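Local coordinates for protein peptidase, M20/M25/M40 family (Staphylococcus aureus, PDB 4EWT) that probably hydrolyses the amide bond of N-acylated amino acids or related compounds, as a dinuclear manganese amidohydrolase of the M20 peptidase family, at residues A116-L119 and A120-K123; S11-G14 and K15-I19; L300-P304 and E305-Y309; A107-A110 and Y111-L115. All coordinates share one frame; numbering follows the deposited sequence.

Interaction 1. Residues A116-L119 and A120-K123; sequences AETL and AEMK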
ATOM      1  N   ALA A 116     -43.842  -7.564  34.592  1.00 26.36           N
ATOM      2  CA  ALA A 116     -43.436  -7.942  35.942  1.00 26.84           C
ATOM      3  C   ALA A 116     -44.600  -7.820  36.927  1.00 27.95           C
ATOM      4  O   ALA A 116     -44.838  -8.727  37.729  1.00 28.70           O
ATOM      5  CB  ALA A 116     -42.252  -7.110  36.397  1.00 26.20           C
ATOM      6  N   GLU A 117     -45.321  -6.703  36.841  1.00 28.49           N
ATOM      7  CA  GLU A 117     -46.563  -6.484  37.587  1.00 29.86           C
ATOM      8  C   GLU A 117     -47.533  -7.636  37.359  1.00 30.10           C
ATOM      9  O   GLU A 117     -48.116  -8.175  38.314  1.00 30.27           O
ATOM     10  CB  GLU A 117     -47.203  -5.159  37.152  1.00 30.46           C
ATOM     11  CG  GLU A 117     -48.628  -4.934  37.686  1.00 34.04           C
ATOM     12  CD  GLU A 117     -49.266  -3.669  37.131  1.00 38.46           C
ATOM     13  OE1 GLU A 117     -50.418  -3.733  36.658  1.00 41.80           O
ATOM     14  OE2 GLU A 117     -48.617  -2.608  37.162  1.00 40.33           O
ATOM     15  N   THR A 118     -47.681  -8.018  36.091  1.00 29.90           N
ATOM     16  CA  THR A 118     -48.598  -9.085  35.696  1.00 31.01           C
ATOM     17  C   THR A 118     -48.166 -10.449  36.237  1.00 30.97           C
ATOM     18  O   THR A 118     -48.981 -11.162  36.809  1.00 32.23           O
ATOM     19  CB  THR A 118     -48.767  -9.143  34.173  1.00 31.42           C
ATOM     20  OG1 THR A 118     -49.160  -7.851  33.695  1.00 32.78           O
ATOM     21  CG2 THR A 118     -49.828 -10.157  33.790  1.00 33.26           C
ATOM     22  N   LEU A 119     -46.890 -10.799  36.081  1.00 30.02           N
ATOM     23  CA  LEU A 119     -46.376 -12.061  36.624  1.00 30.35           C
ATOM     24  C   LEU A 119     -46.513 -12.114  38.145  1.00 31.14           C
ATOM     25  O   LEU A 119     -46.711 -13.186  38.712  1.00 31.99           O
ATOM     26  CB  LEU A 119     -44.915 -12.306  36.207  1.00 29.40           C
ATOM     27  CG  LEU A 119     -44.612 -12.579  34.724  1.00 29.39           C
ATOM     28  CD1 LEU A 119     -43.113 -12.619  34.467  1.00 27.72           C
ATOM     29  CD2 LEU A 119     -45.274 -13.884  34.241  1.00 29.94           C
ATOM     30  N   ALA A 120     -46.427 -10.951  38.794  1.00 31.29           N
ATOM     31  CA  ALA A 120     -46.573 -10.843  40.249  1.00 32.52           C
ATOM     32  C   ALA A 120     -47.979 -11.187  40.758  1.00 34.36           C
ATOM     33  O   ALA A 120     -48.140 -11.588  41.918  1.00 35.07           O
ATOM     34  CB  ALA A 120     -46.168  -9.454  40.728  1.00 32.47           C
ATOM     35  N   GLU A 121     -48.986 -11.022  39.904  1.00 34.86           N
ATOM     36  CA  GLU A 121     -50.354 -11.358  40.283  1.00 37.22           C
ATOM     37  C   GLU A 121     -50.719 -12.790  39.881  1.00 38.32           C
ATOM     38  O   GLU A 121     -51.852 -13.229  40.071  1.00 39.25           O
ATOM     39  CB  GLU A 121     -51.354 -10.300  39.772  1.00 37.79           C
ATOM     40  CG  GLU A 121     -51.520 -10.201  38.277  1.00 39.89           C
ATOM     41  CD  GLU A 121     -51.910  -8.804  37.811  1.00 43.16           C
ATOM     42  OE1 GLU A 121     -52.362  -8.671  36.650  1.00 45.63           O
ATOM     43  OE2 GLU A 121     -51.750  -7.829  38.582  1.00 44.33           O
ATOM     44  N   MET A 122     -49.728 -13.517  39.365  1.00 38.03           N
ATOM     45  CA  MET A 122     -49.917 -14.888  38.902  1.00 39.82           C
ATOM     46  C   MET A 122     -48.979 -15.886  39.578  1.00 40.51           C
ATOM     47  O   MET A 122     -48.615 -16.903  38.980  1.00 41.18           O
ATOM     48  CB  MET A 122     -49.748 -14.974  37.384  1.00 39.76           C
ATOM     49  CG  MET A 122     -50.761 -14.161  36.585  1.00 41.16           C
ATOM     50  SD  MET A 122     -50.599 -14.433  34.810  1.00 44.04           S
ATOM     51  CE  MET A 122     -51.336 -16.059  34.651  1.00 44.70           C
ATOM     52  N   LYS A 123     -48.605 -15.615  40.827  1.00 40.43           N
ATOM     53  CA  LYS A 123     -47.727 -16.520  41.567  1.00 42.24           C
ATOM     54  C   LYS A 123     -48.333 -17.916  41.712  1.00 44.87           C
ATOM     55  O   LYS A 123     -47.601 -18.889  41.925  1.00 46.63           O
ATOM     56  CB  LYS A 123     -47.360 -15.941  42.934  1.00 42.62           C
ATOM     57  CG  LYS A 123     -46.503 -14.687  42.862  1.00 40.85           C
ATOM     58  CD  LYS A 123     -46.158 -14.188  44.250  1.00 44.19           C
ATOM     59  CE  LYS A 123     -45.247 -12.972  44.194  1.00 44.23           C
ATOM     60  NZ  LYS A 123     -44.809 -12.584  45.566  1.00 47.03           N
TER
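The last turn of helix 105-120 unwinds here, and the bonding pattern changes from Ala116 to Met122. Ala120 N still gives an ordinary i to i+4 bond to Ala116 O at 2.9 Å. One residue on, the pattern tightens to i+3: Glu121 N donates to Thr118 O at 3.1 Å and keeps a weak bond to Glu117 O, and Met122 N reaches Leu119 O at 3.1 Å. Both i+3 donors stand well above the planes of the carbonyls they meet, as in a 3-10-like turn.

The side chain of Glu121 folds back over this end. Its CG sits between the backbone N and the carbonyl carbon (chi1 67°), which lays it against Thr118 O at 3.1 Å. From there the extended chain carries OE1 to within 4.1 Å of Thr118 CG2. Met122 CG comes to Thr118 O at 3.5 Å.

Glu117 is paired with Lys47 and Lys15 through OE2, and with Lys12 through OE1; Lys12 also bridges to Glu121 OE1, which probably offsets the like charges of the two carboxylates. Thr118 and Met122 rest on helix 2-11, whereas Leu119 turns to Ile64 of strand 60-65 and Lys123 pairs with Asp48.

Interaction 2. Residues S11-G14 and K15-I19; sequences SKEG and KMIEI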
ATOM      1  N   SER A  11     -54.950  -6.188  28.067  1.00 49.85           N
ATOM      2  CA  SER A  11     -55.722  -5.165  28.788  1.00 50.30           C
ATOM      3  C   SER A  11     -54.857  -4.051  29.386  1.00 48.55           C
ATOM      4  O   SER A  11     -55.367  -2.991  29.759  1.00 49.21           O
ATOM      5  CB  SER A  11     -56.602  -5.805  29.873  1.00 50.63           C
ATOM      6  OG  SER A  11     -55.844  -6.146  31.024  1.00 48.12           O
ATOM      7  N   LYS A  12     -53.550  -4.293  29.472  1.00 46.37           N
ATOM      8  CA  LYS A  12     -52.620  -3.303  30.006  1.00 44.92           C
ATOM      9  C   LYS A  12     -51.748  -2.683  28.914  1.00 44.81           C
ATOM     10  O   LYS A  12     -50.737  -2.037  29.220  1.00 43.73           O
ATOM     11  CB  LYS A  12     -51.729  -3.934  31.081  1.00 42.87           C
ATOM     12  CG  LYS A  12     -52.438  -4.313  32.372  1.00 43.54           C
ATOM     13  CD  LYS A  12     -51.510  -5.124  33.265  1.00 42.56           C
ATOM     14  CE  LYS A  12     -52.197  -5.543  34.551  1.00 43.75           C
ATOM     15  NZ  LYS A  12     -51.256  -6.287  35.446  1.00 42.67           N
ATOM     16  N   GLU A  13     -52.126  -2.877  27.648  1.00 45.98           N
ATOM     17  CA  GLU A  13     -51.317  -2.372  26.530  1.00 45.79           C
ATOM     18  C   GLU A  13     -51.162  -0.857  26.637  1.00 46.17           C
ATOM     19  O   GLU A  13     -50.048  -0.332  26.499  1.00 44.68           O
ATOM     20  CB  GLU A  13     -51.907  -2.768  25.168  1.00 48.15           C
ATOM     21  CG  GLU A  13     -51.006  -2.398  23.977  1.00 48.75           C
ATOM     22  CD  GLU A  13     -51.557  -2.827  22.612  1.00 52.10           C
ATOM     23  OE1 GLU A  13     -52.746  -3.201  22.513  1.00 53.19           O
ATOM     24  OE2 GLU A  13     -50.782  -2.783  21.623  1.00 53.01           O
ATOM     25  N   GLY A  14     -52.278  -0.176  26.920  1.00 47.38           N
ATOM     26  CA  GLY A  14     -52.309   1.281  27.090  1.00 48.55           C
ATOM     27  C   GLY A  14     -51.321   1.803  28.121  1.00 46.80           C
ATOM     28  O   GLY A  14     -50.715   2.864  27.936  1.00 47.31           O
ATOM     29  N   LYS A  15     -51.139   1.042  29.178  1.00 44.80           N
ATOM     30  CA  LYS A  15     -50.222   1.379  30.229  1.00 43.85           C
ATOM     31  C   LYS A  15     -48.743   1.275  29.765  1.00 42.33           C
ATOM     32  O   LYS A  15     -47.922   2.079  30.136  1.00 41.81           O
ATOM     33  CB  LYS A  15     -50.493   0.468  31.425  1.00 42.87           C
ATOM     34  CG  LYS A  15     -49.819   0.794  32.702  1.00 42.87           C
ATOM     35  CD  LYS A  15     -50.500   0.033  33.807  1.00 45.22           C
ATOM     36  CE  LYS A  15     -49.588  -0.456  34.899  1.00 44.97           C
ATOM     37  NZ  LYS A  15     -49.627   0.241  36.205  1.00 46.89           N
ATOM     38  N   MET A  16     -48.431   0.253  28.991  1.00 41.60           N
ATOM     39  CA  MET A  16     -47.068   0.085  28.442  1.00 40.92           C
ATOM     40  C   MET A  16     -46.701   1.288  27.583  1.00 42.32           C
ATOM     41  O   MET A  16     -45.601   1.828  27.688  1.00 41.67           O
ATOM     42  CB  MET A  16     -46.962  -1.171  27.573  1.00 40.19           C
ATOM     43  CG  MET A  16     -47.379  -2.461  28.240  1.00 41.04           C
ATOM     44  SD  MET A  16     -47.273  -3.836  27.086  1.00 42.79           S
ATOM     45  CE  MET A  16     -47.923  -5.163  28.092  1.00 42.48           C
ATOM     46  N   ILE A  17     -47.652   1.697  26.745  1.00 44.63           N
ATOM     47  CA  ILE A  17     -47.479   2.791  25.801  1.00 46.78           C
ATOM     48  C   ILE A  17     -47.262   4.114  26.539  1.00 48.02           C
ATOM     49  O   ILE A  17     -46.309   4.843  26.247  1.00 48.32           O
ATOM     50  CB  ILE A  17     -48.664   2.843  24.809  1.00 49.22           C
ATOM     51  CG1 ILE A  17     -48.620   1.613  23.894  1.00 48.45           C
ATOM     52  CG2 ILE A  17     -48.649   4.137  23.987  1.00 52.35           C
ATOM     53  CD1 ILE A  17     -49.920   1.317  23.170  1.00 52.17           C
ATOM     54  N   GLU A  18     -48.137   4.393  27.504  1.00 49.02           N
ATOM     55  CA  GLU A  18     -48.031   5.559  28.383  1.00 50.45           C
ATOM     56  C   GLU A  18     -46.693   5.596  29.137  1.00 48.45           C
ATOM     57  O   GLU A  18     -46.086   6.658  29.289  1.00 49.69           O
ATOM     58  CB  GLU A  18     -49.219   5.558  29.354  1.00 51.91           C
ATOM     59  CG  GLU A  18     -49.102   6.457  30.574  1.00 54.95           C
ATOM     60  CD  GLU A  18     -49.997   5.983  31.696  1.00 57.68           C
ATOM     61  OE1 GLU A  18     -51.184   6.371  31.716  1.00 61.04           O
ATOM     62  OE2 GLU A  18     -49.519   5.204  32.552  1.00 57.70           O
ATOM     63  N   ILE A  19     -46.224   4.434  29.587  1.00 45.38           N
ATOM     64  CA  ILE A  19     -44.939   4.354  30.283  1.00 43.51           C
ATOM     65  C   ILE A  19     -43.740   4.551  29.339  1.00 43.13           C
ATOM     66  O   ILE A  19     -42.772   5.223  29.708  1.00 43.33           O
ATOM     67  CB  ILE A  19     -44.811   3.051  31.119  1.00 41.47           C
ATOM     68  CG1 ILE A  19     -45.755   3.116  32.340  1.00 41.53           C
ATOM     69  CG2 ILE A  19     -43.368   2.830  31.566  1.00 38.93           C
ATOM     70  CD1 ILE A  19     -46.002   1.764  33.017  1.00 40.78           C
TER
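Glu13 and Ile17, one turn apart, pass each other at a slant, with Glu13 CG 4.0 Å from Ile17 CD1. In Ile17, CG1 stands opposite the carbonyl carbon and close to the backbone N (chi1 -68°). This turns the branch back along the helix, and Ile17 CD1 also lies 3.7 Å from Glu13 O. Glu13 meets it with the aliphatic part of an extended chain, while its carboxylate points outward from the helix.

Met16 has much the same first torsion but faces another side of the helix. Its CG packs against Lys12 O at 3.5 Å, and the straight thioether chain runs back toward the start of the helix, between helices 105-120 and 372-386. Lys15 touches Lys12 O through CB at 3.3 Å before its chain bends in its outer half, and Glu18 CB rests against Gly14 O.

These residues form the first turns of helix 13-25, with Lys12 at the N-cap position. Lys12 O takes the first i to i+4 bond, from Met16 N at 3.3 Å and in the carbonyl plane, together with a weak one from Lys15 N. Ile17 N meets Glu13 O at 3.1 Å, nearly in line with the carbonyl, and Glu18 N binds Gly14 O at 3.0 Å.

The ammonium groups of Lys12 and Lys15 stay 6.8 Å apart, NZ to NZ, with both lysines directed to Glu117 near the end of helix 105-120, and Lys12 and Met16 pack on Val114 of that helix. On another side of the helix, Glu13 and Ile17 lean on Leu374 and Leu373.

Interaction 3. Residues L300-P304 and E305-Y309; sequences LYNDP and EFTEY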
ATOM      1  N   LEU A 300     -22.054 -12.039  21.605  1.00 22.24           N
ATOM      2  CA  LEU A 300     -23.224 -12.543  22.307  1.00 22.84           C
ATOM      3  C   LEU A 300     -23.518 -13.953  21.821  1.00 23.26           C
ATOM      4  O   LEU A 300     -23.833 -14.168  20.642  1.00 22.76           O
ATOM      5  CB  LEU A 300     -24.422 -11.637  22.071  1.00 22.83           C
ATOM      6  CG  LEU A 300     -25.515 -11.616  23.132  1.00 24.12           C
ATOM      7  CD1 LEU A 300     -26.470 -10.491  22.769  1.00 22.97           C
ATOM      8  CD2 LEU A 300     -26.245 -12.939  23.238  1.00 23.67           C
ATOM      9  N   TYR A 301     -23.392 -14.905  22.734  1.00 23.49           N
ATOM     10  CA  TYR A 301     -23.592 -16.305  22.414  1.00 25.05           C
ATOM     11  C   TYR A 301     -24.940 -16.782  22.945  1.00 25.87           C
ATOM     12  O   TYR A 301     -25.139 -16.876  24.153  1.00 26.60           O
ATOM     13  CB  TYR A 301     -22.448 -17.147  23.004  1.00 25.40           C
ATOM     14  CG  TYR A 301     -22.516 -18.589  22.583  1.00 28.04           C
ATOM     15  CD1 TYR A 301     -22.172 -18.962  21.278  1.00 28.72           C
ATOM     16  CD2 TYR A 301     -22.930 -19.581  23.471  1.00 29.27           C
ATOM     17  CE1 TYR A 301     -22.231 -20.275  20.872  1.00 30.54           C
ATOM     18  CE2 TYR A 301     -22.995 -20.910  23.069  1.00 32.21           C
ATOM     19  CZ  TYR A 301     -22.646 -21.245  21.759  1.00 31.43           C
ATOM     20  OH  TYR A 301     -22.700 -22.545  21.329  1.00 32.81           O
ATOM     21  N   ASN A 302     -25.875 -17.050  22.043  1.00 26.29           N
ATOM     22  CA  ASN A 302     -27.138 -17.636  22.433  1.00 28.09           C
ATOM     23  C   ASN A 302     -26.962 -19.130  22.651  1.00 29.66           C
ATOM     24  O   ASN A 302     -26.696 -19.873  21.703  1.00 30.19           O
ATOM     25  CB  ASN A 302     -28.225 -17.357  21.399  1.00 27.66           C
ATOM     26  CG  ASN A 302     -28.898 -16.013  21.607  1.00 27.62           C
ATOM     27  OD1 ASN A 302     -28.699 -15.349  22.622  1.00 26.86           O
ATOM     28  ND2 ASN A 302     -29.695 -15.606  20.640  1.00 27.16           N
ATOM     29  N   ASP A 303     -27.078 -19.551  23.907  1.00 31.17           N
ATOM     30  CA  ASP A 303     -27.023 -20.967  24.261  1.00 32.85           C
ATOM     31  C   ASP A 303     -27.987 -21.766  23.382  1.00 34.05           C
ATOM     32  O   ASP A 303     -29.176 -21.478  23.367  1.00 34.51           O
ATOM     33  CB  ASP A 303     -27.355 -21.178  25.731  1.00 33.54           C
ATOM     34  CG  ASP A 303     -27.316 -22.652  26.126  1.00 35.50           C
ATOM     35  OD1 ASP A 303     -28.392 -23.224  26.401  1.00 35.81           O
ATOM     36  OD2 ASP A 303     -26.215 -23.239  26.123  1.00 35.34           O
ATOM     37  N   PRO A 304     -27.462 -22.749  22.621  1.00 34.84           N
ATOM     38  CA  PRO A 304     -28.285 -23.504  21.666  1.00 36.04           C
ATOM     39  C   PRO A 304     -29.468 -24.255  22.299  1.00 37.93           C
ATOM     40  O   PRO A 304     -30.565 -24.204  21.753  1.00 38.30           O
ATOM     41  CB  PRO A 304     -27.281 -24.471  21.030  1.00 35.64           C
ATOM     42  CG  PRO A 304     -25.985 -23.739  21.112  1.00 34.46           C
ATOM     43  CD  PRO A 304     -26.033 -23.089  22.477  1.00 34.16           C
ATOM     44  N   GLU A 305     -29.244 -24.929  23.431  1.00 39.59           N
ATOM     45  CA  GLU A 305     -30.313 -25.655  24.151  1.00 42.03           C
ATOM     46  C   GLU A 305     -31.434 -24.708  24.578  1.00 42.16           C
ATOM     47  O   GLU A 305     -32.604 -24.924  24.250  1.00 42.90           O
ATOM     48  CB  GLU A 305     -29.771 -26.377  25.398  1.00 43.03           C
ATOM     49  CG  GLU A 305     -28.851 -27.559  25.126  1.00 45.54           C
ATOM     50  CD  GLU A 305     -28.155 -28.064  26.387  1.00 48.40           C
ATOM     51  OE1 GLU A 305     -26.908 -27.930  26.465  1.00 48.49           O
ATOM     52  OE2 GLU A 305     -28.850 -28.583  27.296  1.00 49.97           O
ATOM     53  N   PHE A 306     -31.064 -23.656  25.305  1.00 41.47           N
ATOM     54  CA  PHE A 306     -32.052 -22.723  25.833  1.00 41.65           C
ATOM     55  C   PHE A 306     -32.759 -21.953  24.720  1.00 40.79           C
ATOM     56  O   PHE A 306     -33.981 -21.836  24.746  1.00 41.52           O
ATOM     57  CB  PHE A 306     -31.426 -21.780  26.869  1.00 41.32           C
ATOM     58  CG  PHE A 306     -32.415 -20.858  27.534  1.00 41.72           C
ATOM     59  CD1 PHE A 306     -33.494 -21.366  28.246  1.00 43.33           C
ATOM     60  CD2 PHE A 306     -32.253 -19.481  27.457  1.00 40.85           C
ATOM     61  CE1 PHE A 306     -34.405 -20.522  28.863  1.00 43.92           C
ATOM     62  CE2 PHE A 306     -33.156 -18.624  28.072  1.00 42.04           C
ATOM     63  CZ  PHE A 306     -34.237 -19.143  28.777  1.00 43.09           C
ATOM     64  N   THR A 307     -32.006 -21.463  23.736  1.00 39.17           N
ATOM     65  CA  THR A 307     -32.589 -20.688  22.631  1.00 38.39           C
ATOM     66  C   THR A 307     -33.592 -21.501  21.837  1.00 39.96           C
ATOM     67  O   THR A 307     -34.638 -20.979  21.451  1.00 40.52           O
ATOM     68  CB  THR A 307     -31.523 -20.124  21.667  1.00 36.68           C
ATOM     69  OG1 THR A 307     -30.596 -19.320  22.397  1.00 34.28           O
ATOM     70  CG2 THR A 307     -32.165 -19.271  20.572  1.00 35.44           C
ATOM     71  N   GLU A 308     -33.277 -22.772  21.585  1.00 41.01           N
ATOM     72  CA  GLU A 308     -34.207 -23.639  20.860  1.00 42.86           C
ATOM     73  C   GLU A 308     -35.433 -23.940  21.702  1.00 44.11           C
ATOM     74  O   GLU A 308     -36.557 -23.960  21.187  1.00 45.15           O
ATOM     75  CB  GLU A 308     -33.543 -24.940  20.399  1.00 43.71           C
ATOM     76  CG  GLU A 308     -34.056 -25.424  19.041  1.00 46.33           C
ATOM     77  CD  GLU A 308     -33.608 -24.524  17.888  1.00 47.06           C
ATOM     78  OE1 GLU A 308     -34.473 -24.036  17.122  1.00 48.19           O
ATOM     79  OE2 GLU A 308     -32.387 -24.297  17.750  1.00 47.22           O
ATOM     80  N   TYR A 309     -35.223 -24.163  22.997  1.00 44.17           N
ATOM     81  CA  TYR A 309     -36.339 -24.278  23.922  1.00 45.36           C
ATOM     82  C   TYR A 309     -37.260 -23.060  23.810  1.00 45.45           C
ATOM     83  O   TYR A 309     -38.477 -23.208  23.763  1.00 46.84           O
ATOM     84  CB  TYR A 309     -35.852 -24.457  25.367  1.00 45.61           C
ATOM     85  CG  TYR A 309     -36.934 -24.175  26.379  1.00 46.70           C
ATOM     86  CD1 TYR A 309     -37.851 -25.162  26.734  1.00 47.67           C
ATOM     87  CD2 TYR A 309     -37.061 -22.913  26.958  1.00 45.85           C
ATOM     88  CE1 TYR A 309     -38.853 -24.906  27.642  1.00 49.40           C
ATOM     89  CE2 TYR A 309     -38.065 -22.644  27.871  1.00 46.85           C
ATOM     90  CZ  TYR A 309     -38.954 -23.650  28.207  1.00 48.76           C
ATOM     91  OH  TYR A 309     -39.955 -23.405  29.101  1.00 50.77           O
TER
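The Asp303 carboxylate and the Phe306 ring are inclined by 30° to each other, and their side chains cross at about a right angle. Asp303 OD1 accepts from Phe306 N at 2.9 Å and also touches CB of that residue. The amide arrives on the anti side of OD1, 31° out of the carboxylate plane. The phenyl ring leads away and stacks with His159, while the Tyr309 ring has Phe306 O at its edge, in plane.

Asp303 is the N-cap of helix 304-316. With CG opposite its own backbone N (chi1 180°), the carboxylate swings over the first turn. Asp303 O holds two donors, both from Thr307: N at 2.9 Å, nearly in line with the carbonyl, and OG1 at 2.8 Å from above its plane. Asn302 CB lies 3.2 Å from Thr307 OG1, and the Asn302 amide is held by Phe346 N and Arg177 O.

The chain thus passes from strand 300-302 into the helix with a terminal amide already satisfied. A carboxylate at this end would probably be favoured by the helix dipole, although the nearby Glu305 OE1, 4.8 Å from Asp303 OD2, would probably work against this as a like charge.

Interaction 4. Residues A107-A110 and Y111-L115; sequences AHTA and YMLVL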
ATOM      1  N   ALA A 107     -38.714   1.456  25.601  1.00 31.90           N
ATOM      2  CA  ALA A 107     -39.691   0.421  25.274  1.00 31.32           C
ATOM      3  C   ALA A 107     -39.385  -0.894  25.986  1.00 29.60           C
ATOM      4  O   ALA A 107     -40.297  -1.562  26.455  1.00 30.16           O
ATOM      5  CB  ALA A 107     -39.778   0.210  23.778  1.00 32.08           C
ATOM      6  N   HIS A 108     -38.109  -1.260  26.093  1.00 28.25           N
ATOM      7  CA  HIS A 108     -37.748  -2.437  26.874  1.00 26.84           C
ATOM      8  C   HIS A 108     -38.205  -2.322  28.338  1.00 26.82           C
ATOM      9  O   HIS A 108     -38.764  -3.263  28.899  1.00 25.53           O
ATOM     10  CB  HIS A 108     -36.253  -2.720  26.806  1.00 26.01           C
ATOM     11  CG  HIS A 108     -35.737  -2.915  25.412  1.00 25.98           C
ATOM     12  ND1 HIS A 108     -34.421  -2.692  25.073  1.00 24.99           N
ATOM     13  CD2 HIS A 108     -36.360  -3.297  24.271  1.00 25.62           C
ATOM     14  CE1 HIS A 108     -34.252  -2.936  23.786  1.00 24.92           C
ATOM     15  NE2 HIS A 108     -35.414  -3.296  23.274  1.00 25.72           N
ATOM     16  N   THR A 109     -37.976  -1.158  28.937  1.00 27.27           N
ATOM     17  CA  THR A 109     -38.359  -0.921  30.324  1.00 27.98           C
ATOM     18  C   THR A 109     -39.885  -0.936  30.482  1.00 28.44           C
ATOM     19  O   THR A 109     -40.418  -1.558  31.404  1.00 27.85           O
ATOM     20  CB  THR A 109     -37.737   0.398  30.825  1.00 29.12           C
ATOM     21  OG1 THR A 109     -36.321   0.330  30.621  1.00 29.09           O
ATOM     22  CG2 THR A 109     -38.018   0.633  32.309  1.00 29.29           C
ATOM     23  N   ALA A 110     -40.572  -0.292  29.545  1.00 29.28           N
ATOM     24  CA  ALA A 110     -42.028  -0.185  29.581  1.00 30.34           C
ATOM     25  C   ALA A 110     -42.722  -1.545  29.641  1.00 29.93           C
ATOM     26  O   ALA A 110     -43.542  -1.798  30.547  1.00 29.94           O
ATOM     27  CB  ALA A 110     -42.540   0.638  28.390  1.00 31.42           C
ATOM     28  N   TYR A 111     -42.397  -2.418  28.690  1.00 29.22           N
ATOM     29  CA  TYR A 111     -43.075  -3.708  28.607  1.00 29.06           C
ATOM     30  C   TYR A 111     -42.703  -4.590  29.804  1.00 28.19           C
ATOM     31  O   TYR A 111     -43.550  -5.314  30.316  1.00 28.16           O
ATOM     32  CB  TYR A 111     -42.800  -4.425  27.275  1.00 28.86           C
ATOM     33  CG  TYR A 111     -41.636  -5.394  27.323  1.00 28.56           C
ATOM     34  CD1 TYR A 111     -41.787  -6.679  27.858  1.00 29.05           C
ATOM     35  CD2 TYR A 111     -40.385  -5.030  26.841  1.00 28.52           C
ATOM     36  CE1 TYR A 111     -40.712  -7.567  27.924  1.00 28.81           C
ATOM     37  CE2 TYR A 111     -39.306  -5.917  26.892  1.00 29.12           C
ATOM     38  CZ  TYR A 111     -39.482  -7.183  27.433  1.00 28.71           C
ATOM     39  OH  TYR A 111     -38.418  -8.060  27.491  1.00 29.73           O
ATOM     40  N   MET A 112     -41.438  -4.517  30.230  1.00 27.52           N
ATOM     41  CA  MET A 112     -40.948  -5.306  31.356  1.00 27.22           C
ATOM     42  C   MET A 112     -41.613  -4.912  32.676  1.00 27.62           C
ATOM     43  O   MET A 112     -41.937  -5.776  33.494  1.00 27.87           O
ATOM     44  CB  MET A 112     -39.425  -5.190  31.480  1.00 26.51           C
ATOM     45  CG  MET A 112     -38.839  -6.103  32.556  1.00 27.40           C
ATOM     46  SD  MET A 112     -39.082  -7.868  32.194  1.00 30.38           S
ATOM     47  CE  MET A 112     -37.772  -8.097  30.964  1.00 26.04           C
ATOM     48  N   LEU A 113     -41.809  -3.612  32.892  1.00 27.76           N
ATOM     49  CA  LEU A 113     -42.485  -3.162  34.111  1.00 27.98           C
ATOM     50  C   LEU A 113     -43.904  -3.722  34.184  1.00 27.99           C
ATOM     51  O   LEU A 113     -44.322  -4.228  35.229  1.00 28.38           O
ATOM     52  CB  LEU A 113     -42.503  -1.627  34.222  1.00 29.12           C
ATOM     53  CG  LEU A 113     -41.201  -0.865  34.488  1.00 28.91           C
ATOM     54  CD1 LEU A 113     -41.468   0.615  34.327  1.00 30.45           C
ATOM     55  CD2 LEU A 113     -40.600  -1.152  35.870  1.00 28.37           C
ATOM     56  N   VAL A 114     -44.626  -3.658  33.071  1.00 27.52           N
ATOM     57  CA  VAL A 114     -46.006  -4.141  33.018  1.00 28.21           C
ATOM     58  C   VAL A 114     -46.086  -5.678  33.040  1.00 28.01           C
ATOM     59  O   VAL A 114     -47.003  -6.252  33.631  1.00 29.40           O
ATOM     60  CB  VAL A 114     -46.775  -3.530  31.810  1.00 29.31           C
ATOM     61  CG1 VAL A 114     -48.197  -4.080  31.722  1.00 28.80           C
ATOM     62  CG2 VAL A 114     -46.805  -2.012  31.916  1.00 28.60           C
ATOM     63  N   LEU A 115     -45.120  -6.343  32.417  1.00 27.20           N
ATOM     64  CA  LEU A 115     -45.056  -7.795  32.493  1.00 26.95           C
ATOM     65  C   LEU A 115     -44.754  -8.261  33.916  1.00 26.71           C
ATOM     66  O   LEU A 115     -45.329  -9.241  34.381  1.00 27.32           O
ATOM     67  CB  LEU A 115     -44.015  -8.347  31.528  1.00 26.49           C
ATOM     68  CG  LEU A 115     -43.711  -9.851  31.640  1.00 26.17           C
ATOM     69  CD1 LEU A 115     -44.933 -10.701  31.340  1.00 26.59           C
ATOM     70  CD2 LEU A 115     -42.567 -10.219  30.709  1.00 24.89           C
TER
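Residues 107-115 form regular alpha-helix, with i to i+4 bonds from Tyr111 N to Ala107 O (3.2 Å), Met112 N to His108 O (3.2 Å) and Leu113 N to Thr109 O (2.9 Å), and a weaker one from Val114 N to Ala110 O. Tyr111 packs its ring back against the preceding turn. An unusual chi1 of 94° brings Tyr111 CD2 to 3.2 Å from His108 O, which approaches the ring obliquely, while Ala107 O lies at the ring edge, near its plane. Tyr111 CE2 meets His108 CA at 3.8 Å.

Thr109 and Leu113 run side by side in the same direction, their methyls CG2 and CD1 4.0 Å apart. Thr109 OG1 is turned back to bond His105 O. Val114 CG2 lies over Ala110 O at 3.5 Å.

His108 is held at both ring nitrogens, ND1 by Asp78 and NE2 by the backbone N of Val165. Its ring stands edge-to-face to that of His164, a manganese ligand. With its side chain about 5 Å from a bound manganese, His108 belongs to the second shell of the dinuclear site, whose ligands include Cys103, His105, Glu139, His164 and His362, as befits a buried helix of the M20 metallopeptidase catalytic domain.

Overall arrangement
From the N terminus, interaction 2 comes first, at the start of helix 13-25. Interactions 4 and 1 then follow on the single helix 105-120, the former near its metal-proximal beginning and the latter at its end. Interaction 3 comes last, where strand 300-302 passes into helix 304-316. All four are local and in series; none nests in or crosses another, and none closes a long loop. Interactions 1, 2 and 4 are joined in space: helix 13-25 packs along helix 105-120 through Met16 and Ile19 against Ala110 and Val114, and Lys12 bridges to the end of that helix. Interaction 3 stands apart, its nearest atoms about 11 Å from interaction 4, beside strands 179-193 and 344-350.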